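Local coordinates for protein interpain A (Prevotella intermedia, PDB 3BB7) that probably acts as a cysteine protease of the peptidase C10 family, captured here as a zymogen fragment that carries part of its propeptide and the catalytic domain, at residues K76-L90 with V270-N283. The protein carries 1 engineered substitution. Sequence-based numbering, arbitrary orientation.
Sequences KPDPSKYAAEVSTLL and VIDGYNKAGLVSVN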
ATOM      1  N   LYS A  76      -0.662  -5.006 -20.771  1.00 13.33           N
ATOM      2  CA  LYS A  76      -1.877  -5.740 -20.401  1.00 13.22           C
ATOM      3  C   LYS A  76      -1.493  -7.187 -20.122  1.00 14.21           C
ATOM      4  O   LYS A  76      -0.560  -7.716 -20.760  1.00 15.38           O
ATOM      5  CB  LYS A  76      -2.901  -5.665 -21.538  1.00 13.40           C
ATOM      6  CG  LYS A  76      -3.396  -4.253 -21.804  1.00 12.55           C
ATOM      7  CD  LYS A  76      -4.597  -4.267 -22.686  1.00 12.54           C
ATOM      8  CE  LYS A  76      -5.023  -2.879 -23.070  1.00 13.53           C
ATOM      9  NZ  LYS A  76      -6.298  -2.843 -23.850  1.00 15.45           N
ATOM     10  N   PRO A  77      -2.193  -7.837 -19.175  1.00 13.86           N
ATOM     11  CA  PRO A  77      -1.866  -9.226 -18.837  1.00 14.10           C
ATOM     12  C   PRO A  77      -2.201 -10.162 -20.001  1.00 15.06           C
ATOM     13  O   PRO A  77      -3.324 -10.110 -20.537  1.00 16.45           O
ATOM     14  CB  PRO A  77      -2.779  -9.515 -17.639  1.00 13.49           C
ATOM     15  CG  PRO A  77      -3.928  -8.538 -17.778  1.00 13.24           C
ATOM     16  CD  PRO A  77      -3.302  -7.315 -18.355  1.00 13.42           C
ATOM     17  N   ASP A  78      -1.254 -11.025 -20.373  1.00 15.25           N
ATOM     18  CA  ASP A  78      -1.466 -11.991 -21.458  1.00 15.99           C
ATOM     19  C   ASP A  78      -2.298 -13.143 -20.919  1.00 16.08           C
ATOM     20  O   ASP A  78      -1.820 -13.868 -20.069  1.00 14.90           O
ATOM     21  CB  ASP A  78      -0.093 -12.495 -21.904  1.00 15.86           C
ATOM     22  CG  ASP A  78      -0.159 -13.455 -23.085  1.00 18.79           C
ATOM     23  OD1 ASP A  78       0.902 -13.677 -23.698  1.00 22.92           O
ATOM     24  OD2 ASP A  78      -1.238 -13.978 -23.414  1.00 20.01           O
ATOM     25  N   PRO A  79      -3.545 -13.316 -21.399  1.00 17.31           N
ATOM     26  CA  PRO A  79      -4.379 -14.371 -20.827  1.00 17.94           C
ATOM     27  C   PRO A  79      -3.919 -15.788 -21.157  1.00 18.67           C
ATOM     28  O   PRO A  79      -4.491 -16.745 -20.629  1.00 18.93           O
ATOM     29  CB  PRO A  79      -5.775 -14.074 -21.403  1.00 18.92           C
ATOM     30  CG  PRO A  79      -5.520 -13.343 -22.637  1.00 18.84           C
ATOM     31  CD  PRO A  79      -4.264 -12.565 -22.452  1.00 17.68           C
ATOM     32  N   SER A  80      -2.912 -15.927 -22.018  1.00 18.51           N
ATOM     33  CA  SER A  80      -2.304 -17.237 -22.267  1.00 18.70           C
ATOM     34  C   SER A  80      -1.259 -17.584 -21.210  1.00 19.09           C
ATOM     35  O   SER A  80      -0.836 -18.736 -21.116  1.00 20.52           O
ATOM     36  CB  SER A  80      -1.686 -17.303 -23.679  1.00 18.85           C
ATOM     37  OG  SER A  80      -0.428 -16.645 -23.731  1.00 20.83           O
ATOM     38  N   LYS A  81      -0.841 -16.582 -20.427  1.00 18.63           N
ATOM     39  CA  LYS A  81       0.187 -16.729 -19.382  1.00 19.37           C
ATOM     40  C   LYS A  81      -0.350 -16.572 -17.948  1.00 18.13           C
ATOM     41  O   LYS A  81       0.240 -17.125 -16.997  1.00 18.75           O
ATOM     42  CB  LYS A  81       1.307 -15.685 -19.581  1.00 19.21           C
ATOM     43  CG  LYS A  81       2.237 -15.872 -20.804  1.00 22.01           C
ATOM     44  CD  LYS A  81       3.526 -14.972 -20.686  1.00 23.41           C
ATOM     45  CE  LYS A  81       3.315 -13.538 -21.236  1.00 26.97           C
ATOM     46  NZ  LYS A  81       4.257 -12.453 -20.709  1.00 27.48           N
ATOM     47  N   TYR A  82      -1.421 -15.797 -17.784  1.00 16.82           N
ATOM     48  CA  TYR A  82      -1.942 -15.410 -16.448  1.00 15.89           C
ATOM     49  C   TYR A  82      -3.444 -15.455 -16.428  1.00 15.63           C
ATOM     50  O   TYR A  82      -4.068 -15.549 -17.494  1.00 14.79           O
ATOM     51  CB  TYR A  82      -1.581 -13.952 -16.154  1.00 16.94           C
ATOM     52  CG  TYR A  82      -0.174 -13.567 -16.492  1.00 18.12           C
ATOM     53  CD1 TYR A  82       0.883 -14.073 -15.767  1.00 19.10           C
ATOM     54  CD2 TYR A  82       0.090 -12.687 -17.527  1.00 19.75           C
ATOM     55  CE1 TYR A  82       2.207 -13.702 -16.081  1.00 19.59           C
ATOM     56  CE2 TYR A  82       1.365 -12.307 -17.839  1.00 19.75           C
ATOM     57  CZ  TYR A  82       2.419 -12.819 -17.129  1.00 19.09           C
ATOM     58  OH  TYR A  82       3.681 -12.394 -17.497  1.00 22.87           O
ATOM     59  N   ALA A  83      -4.039 -15.305 -15.241  1.00 14.33           N
ATOM     60  CA  ALA A  83      -5.463 -15.050 -15.186  1.00 15.32           C
ATOM     61  C   ALA A  83      -5.826 -13.856 -16.038  1.00 14.74           C
ATOM     62  O   ALA A  83      -5.093 -12.846 -16.115  1.00 14.93           O
ATOM     63  CB  ALA A  83      -5.911 -14.841 -13.736  1.00 14.61           C
ATOM     64  N   ALA A  84      -6.982 -13.933 -16.683  1.00 15.16           N
ATOM     65  CA  ALA A  84      -7.417 -12.805 -17.497  1.00 15.74           C
ATOM     66  C   ALA A  84      -7.535 -11.512 -16.681  1.00 15.72           C
ATOM     67  O   ALA A  84      -7.239 -10.430 -17.185  1.00 16.34           O
ATOM     68  CB  ALA A  84      -8.722 -13.106 -18.184  1.00 16.69           C
ATOM     69  N   GLU A  85      -7.998 -11.655 -15.438  1.00 14.21           N
ATOM     70  CA  GLU A  85      -8.182 -10.538 -14.506  1.00 14.21           C
ATOM     71  C   GLU A  85      -8.219 -11.187 -13.126  1.00 13.28           C
ATOM     72  O   GLU A  85      -8.504 -12.386 -13.010  1.00 13.64           O
ATOM     73  CB  GLU A  85      -9.488  -9.801 -14.804  1.00 14.83           C
ATOM     74  CG  GLU A  85     -10.695 -10.739 -14.843  1.00 19.19           C
ATOM     75  CD  GLU A  85     -11.974 -10.083 -15.277  1.00 25.11           C
ATOM     76  OE1 GLU A  85     -12.018  -8.836 -15.327  1.00 28.00           O
ATOM     77  OE2 GLU A  85     -12.946 -10.828 -15.558  1.00 27.80           O
ATOM     78  N   VAL A  86      -7.902 -10.403 -12.090  1.00 11.86           N
ATOM     79  CA  VAL A  86      -8.014 -10.858 -10.698  1.00 12.00           C
ATOM     80  C   VAL A  86      -8.748  -9.763  -9.935  1.00 11.48           C
ATOM     81  O   VAL A  86      -8.234  -8.664  -9.759  1.00 10.79           O
ATOM     82  CB  VAL A  86      -6.615 -11.135 -10.075  1.00 11.70           C
ATOM     83  CG1 VAL A  86      -6.742 -11.445  -8.581  1.00 13.13           C
ATOM     84  CG2 VAL A  86      -5.940 -12.296 -10.854  1.00 13.24           C
ATOM     85  N   SER A  87      -9.993 -10.024  -9.538  1.00 13.16           N
ATOM     86  CA  SER A  87     -10.761  -8.976  -8.878  1.00 13.96           C
ATOM     87  C   SER A  87     -10.231  -8.782  -7.450  1.00 13.61           C
ATOM     88  O   SER A  87      -9.752  -9.726  -6.830  1.00 14.67           O
ATOM     89  CB  SER A  87     -12.251  -9.285  -8.887  0.50 14.37           C
ATOM     90  OG  SER A  87     -12.476 -10.543  -8.320  0.50 15.87           O
ATOM     91  N   THR A  88     -10.267  -7.536  -6.993  1.00 14.17           N
ATOM     92  CA  THR A  88      -9.883  -7.117  -5.645  1.00 13.63           C
ATOM     93  C   THR A  88     -10.021  -8.228  -4.603  1.00 13.68           C
ATOM     94  O   THR A  88     -11.139  -8.680  -4.333  1.00 14.36           O
ATOM     95  CB  THR A  88     -10.778  -5.914  -5.268  1.00 14.15           C
ATOM     96  OG1 THR A  88     -10.671  -4.933  -6.310  1.00 14.51           O
ATOM     97  CG2 THR A  88     -10.370  -5.288  -3.903  1.00 14.37           C
ATOM     98  N   LEU A  89      -8.880  -8.649  -4.040  1.00 13.86           N
ATOM     99  CA  LEU A  89      -8.827  -9.728  -3.072  1.00 14.28           C
ATOM    100  C   LEU A  89      -9.112  -9.329  -1.626  1.00 14.47           C
ATOM    101  O   LEU A  89      -9.733 -10.115  -0.883  1.00 15.60           O
ATOM    102  CB  LEU A  89      -7.444 -10.408  -3.124  1.00 13.98           C
ATOM    103  CG  LEU A  89      -7.198 -11.169  -4.436  1.00 14.65           C
ATOM    104  CD1 LEU A  89      -5.744 -11.617  -4.548  1.00 15.47           C
ATOM    105  CD2 LEU A  89      -8.116 -12.403  -4.569  1.00 16.68           C
ATOM    106  N   LEU A  90      -8.630  -8.150  -1.197  1.00 13.83           N
ATOM    107  CA  LEU A  90      -8.824  -7.779   0.205  1.00 14.35           C
ATOM    108  C   LEU A  90     -10.264  -7.315   0.481  1.00 14.00           C
ATOM    109  O   LEU A  90     -10.951  -6.776  -0.415  1.00 15.86           O
ATOM    110  CB  LEU A  90      -7.875  -6.626   0.554  1.00 14.29           C
ATOM    111  CG  LEU A  90      -6.453  -6.896   1.042  1.00 17.53           C
ATOM    112  CD1 LEU A  90      -5.691  -8.106   0.524  1.00 20.44           C
ATOM    113  CD2 LEU A  90      -5.642  -5.587   0.958  1.00 15.50           C
ATOM    114  N   VAL A 270      -1.317  -1.859  -0.817  1.00 10.70           N
ATOM    115  CA  VAL A 270      -1.427  -3.243  -1.258  1.00 11.12           C
ATOM    116  C   VAL A 270      -1.957  -3.288  -2.690  1.00 11.05           C
ATOM    117  O   VAL A 270      -2.955  -2.604  -3.008  1.00 12.34           O
ATOM    118  CB  VAL A 270      -2.334  -4.103  -0.331  1.00 10.64           C
ATOM    119  CG1 VAL A 270      -2.378  -5.558  -0.798  1.00 11.25           C
ATOM    120  CG2 VAL A 270      -1.842  -3.977   1.103  1.00 13.07           C
ATOM    121  N   ILE A 271      -1.301  -4.082  -3.543  1.00 11.52           N
ATOM    122  CA  ILE A 271      -1.906  -4.426  -4.850  1.00 11.20           C
ATOM    123  C   ILE A 271      -2.620  -5.735  -4.649  1.00 11.28           C
ATOM    124  O   ILE A 271      -1.999  -6.766  -4.315  1.00 11.52           O
ATOM    125  CB  ILE A 271      -0.866  -4.566  -5.987  1.00 12.54           C
ATOM    126  CG1 ILE A 271      -0.189  -3.197  -6.244  1.00 14.58           C
ATOM    127  CG2 ILE A 271      -1.528  -5.183  -7.274  1.00 12.71           C
ATOM    128  CD1 ILE A 271       1.004  -3.320  -7.178  1.00 16.73           C
ATOM    129  N   ASP A 272      -3.921  -5.723  -4.885  1.00 11.25           N
ATOM    130  CA  ASP A 272      -4.724  -6.897  -4.612  1.00 11.71           C
ATOM    131  C   ASP A 272      -5.585  -7.347  -5.775  1.00 11.68           C
ATOM    132  O   ASP A 272      -6.559  -8.071  -5.592  1.00 12.02           O
ATOM    133  CB  ASP A 272      -5.547  -6.723  -3.327  1.00 12.40           C
ATOM    134  CG  ASP A 272      -6.638  -5.702  -3.446  1.00 13.80           C
ATOM    135  OD1 ASP A 272      -7.531  -5.721  -2.565  1.00 16.40           O
ATOM    136  OD2 ASP A 272      -6.635  -4.882  -4.406  1.00 14.73           O
ATOM    137  N   GLY A 273      -5.177  -6.982  -6.986  1.00 10.76           N
ATOM    138  CA  GLY A 273      -5.884  -7.484  -8.187  1.00 10.82           C
ATOM    139  C   GLY A 273      -5.390  -6.718  -9.399  1.00 10.93           C
ATOM    140  O   GLY A 273      -4.546  -5.807  -9.286  1.00 10.97           O
ATOM    141  N   TYR A 274      -5.970  -7.029 -10.551  1.00 10.86           N
ATOM    142  CA  TYR A 274      -5.712  -6.286 -11.783  1.00 10.58           C
ATOM    143  C   TYR A 274      -6.842  -6.551 -12.740  1.00  9.78           C
ATOM    144  O   TYR A 274      -7.551  -7.555 -12.610  1.00 11.23           O
ATOM    145  CB  TYR A 274      -4.379  -6.664 -12.428  1.00 10.63           C
ATOM    146  CG  TYR A 274      -4.196  -8.118 -12.832  1.00 10.65           C
ATOM    147  CD1 TYR A 274      -3.555  -9.024 -11.995  1.00 11.78           C
ATOM    148  CD2 TYR A 274      -4.656  -8.585 -14.065  1.00  9.82           C
ATOM    149  CE1 TYR A 274      -3.388 -10.341 -12.377  1.00 11.52           C
ATOM    150  CE2 TYR A 274      -4.489  -9.901 -14.449  1.00 11.33           C
ATOM    151  CZ  TYR A 274      -3.825 -10.767 -13.608  1.00 11.84           C
ATOM    152  OH  TYR A 274      -3.647 -12.073 -13.981  1.00 11.64           O
ATOM    153  N   ASN A 275      -7.023  -5.626 -13.678  1.00 10.56           N
ATOM    154  CA  ASN A 275      -8.069  -5.808 -14.680  1.00 12.01           C
ATOM    155  C   ASN A 275      -7.470  -6.179 -16.035  1.00 12.14           C
ATOM    156  O   ASN A 275      -6.237  -6.286 -16.182  1.00 11.96           O
ATOM    157  CB  ASN A 275      -9.061  -4.613 -14.729  1.00 12.40           C
ATOM    158  CG  ASN A 275      -8.472  -3.328 -15.292  1.00 12.75           C
ATOM    159  OD1 ASN A 275      -7.386  -3.308 -15.868  1.00 12.53           O
ATOM    160  ND2 ASN A 275      -9.209  -2.217 -15.108  1.00 13.55           N
ATOM    161  N   LYS A 276      -8.336  -6.402 -17.023  1.00 11.84           N
ATOM    162  CA  LYS A 276      -7.876  -6.822 -18.337  1.00 12.45           C
ATOM    163  C   LYS A 276      -6.992  -5.804 -19.043  1.00 11.28           C
ATOM    164  O   LYS A 276      -6.169  -6.169 -19.870  1.00 11.59           O
ATOM    165  CB  LYS A 276      -9.079  -7.160 -19.212  1.00 11.37           C
ATOM    166  CG  LYS A 276      -9.802  -8.351 -18.721  1.00 13.72           C
ATOM    167  CD  LYS A 276     -10.923  -8.668 -19.692  1.00 16.38           C
ATOM    168  CE  LYS A 276     -11.641  -9.939 -19.318  1.00 18.72           C
ATOM    169  NZ  LYS A 276     -12.892 -10.076 -20.165  1.00 21.68           N
ATOM    170  N   ALA A 277      -7.176  -4.519 -18.726  1.00 11.21           N
ATOM    171  CA  ALA A 277      -6.380  -3.479 -19.308  1.00 12.48           C
ATOM    172  C   ALA A 277      -5.090  -3.202 -18.526  1.00 12.00           C
ATOM    173  O   ALA A 277      -4.342  -2.288 -18.870  1.00 13.57           O
ATOM    174  CB  ALA A 277      -7.220  -2.231 -19.408  1.00 13.31           C
ATOM    175  N   GLY A 278      -4.810  -4.015 -17.504  1.00 11.91           N
ATOM    176  CA  GLY A 278      -3.541  -3.943 -16.793  1.00 12.21           C
ATOM    177  C   GLY A 278      -3.508  -2.953 -15.636  1.00 11.55           C
ATOM    178  O   GLY A 278      -2.475  -2.834 -14.970  1.00 13.19           O
ATOM    179  N   LEU A 279      -4.603  -2.215 -15.389  1.00 11.08           N
ATOM    180  CA  LEU A 279      -4.670  -1.429 -14.123  1.00 11.58           C
ATOM    181  C   LEU A 279      -4.661  -2.356 -12.912  1.00 10.75           C
ATOM    182  O   LEU A 279      -5.189  -3.477 -12.965  1.00 11.23           O
ATOM    183  CB  LEU A 279      -5.926  -0.548 -14.075  1.00 10.84           C
ATOM    184  CG  LEU A 279      -5.864   0.721 -14.928  1.00 12.96           C
ATOM    185  CD1 LEU A 279      -5.879   0.398 -16.400  1.00 14.85           C
ATOM    186  CD2 LEU A 279      -7.032   1.614 -14.523  1.00 14.48           C
ATOM    187  N   VAL A 280      -4.054  -1.909 -11.817  1.00 10.67           N
ATOM    188  CA  VAL A 280      -3.997  -2.743 -10.614  1.00 11.10           C
ATOM    189  C   VAL A 280      -4.997  -2.253  -9.566  1.00 10.27           C
ATOM    190  O   VAL A 280      -5.219  -1.039  -9.424  1.00 10.21           O
ATOM    191  CB  VAL A 280      -2.567  -2.813 -10.047  1.00 11.66           C
ATOM    192  CG1 VAL A 280      -1.663  -3.552 -11.024  1.00 13.66           C
ATOM    193  CG2 VAL A 280      -2.010  -1.403  -9.739  1.00 10.47           C
ATOM    194  N   SER A 281      -5.606  -3.189  -8.837  1.00 10.33           N
ATOM    195  CA  SER A 281      -6.434  -2.857  -7.709  1.00 10.90           C
ATOM    196  C   SER A 281      -5.544  -2.467  -6.555  1.00 10.06           C
ATOM    197  O   SER A 281      -4.634  -3.222  -6.181  1.00 10.52           O
ATOM    198  CB  SER A 281      -7.292  -4.061  -7.336  1.00 11.88           C
ATOM    199  OG  SER A 281      -8.113  -3.772  -6.216  1.00 12.75           O
ATOM    200  N   VAL A 282      -5.803  -1.294  -5.989  1.00 10.17           N
ATOM    201  CA  VAL A 282      -4.971  -0.720  -4.931  1.00 10.93           C
ATOM    202  C   VAL A 282      -5.800  -0.451  -3.671  1.00 10.67           C
ATOM    203  O   VAL A 282      -6.895   0.142  -3.738  1.00 10.90           O
ATOM    204  CB  VAL A 282      -4.342   0.597  -5.373  1.00 10.68           C
ATOM    205  CG1 VAL A 282      -3.492   1.218  -4.259  1.00 11.65           C
ATOM    206  CG2 VAL A 282      -3.484   0.420  -6.643  1.00 11.34           C
ATOM    207  N   ASN A 283      -5.252  -0.918  -2.548  1.00 10.99           N
ATOM    208  CA  ASN A 283      -5.751  -0.575  -1.226  1.00 10.29           C
ATOM    209  C   ASN A 283      -4.713   0.321  -0.580  1.00 10.10           C
ATOM    210  O   ASN A 283      -3.655  -0.141  -0.216  1.00 10.74           O
ATOM    211  CB  ASN A 283      -5.998  -1.846  -0.418  1.00 10.84           C
ATOM    212  CG  ASN A 283      -6.683  -1.563   0.911  1.00 10.34           C
ATOM    213  OD1 ASN A 283      -6.269  -0.667   1.644  1.00 11.63           O
ATOM    214  ND2 ASN A 283      -7.767  -2.303   1.200  1.00 12.55           N
TER
HETATM  215  O   HOH W   1      -5.834  -8.501 -21.198  1.00 14.81           O
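Y274 lies against P77 and the run from Y82 to V86, and illustrates how one tyrosine can bind a loop to the end of a strand. Its CB leaves the backbone with CG held between N and the carbonyl carbon (chi1 60°), which swings the ring across to the other segment. From there CD1 faces V86 CB, CE1 touches V86 CG2 at 3.6 Å, and on the other flank CD2 and CE2 run past the P77 ring, CE2 lying 3.6 Å from P77 CB. The V86 backbone N sits over the centre of one ring face. CZ lies near both V86 CG2 and A83 O, and at the tip Y274 OH donates to A83 O (2.7 Å) at the ring edge, tilted 28° from the carbonyl plane; T246 OG1 of helix 234-246 also bonds this hydroxyl. The backbones of V86 and Y274 exchange both bonds of a single antiparallel hydrogen-bonded bridge. Further along, D272 O accepts from L89 N, while D272 OD1 takes L90 N (3.0 Å) on its anti side and OD2 takes S281 OG on the syn side, each somewhat out of the carboxylate plane. The loop thus borders strand 267-274; F242 and L245 of helix 234-246 pack on Y274, and L90 reaches Y127 of helix 116-128.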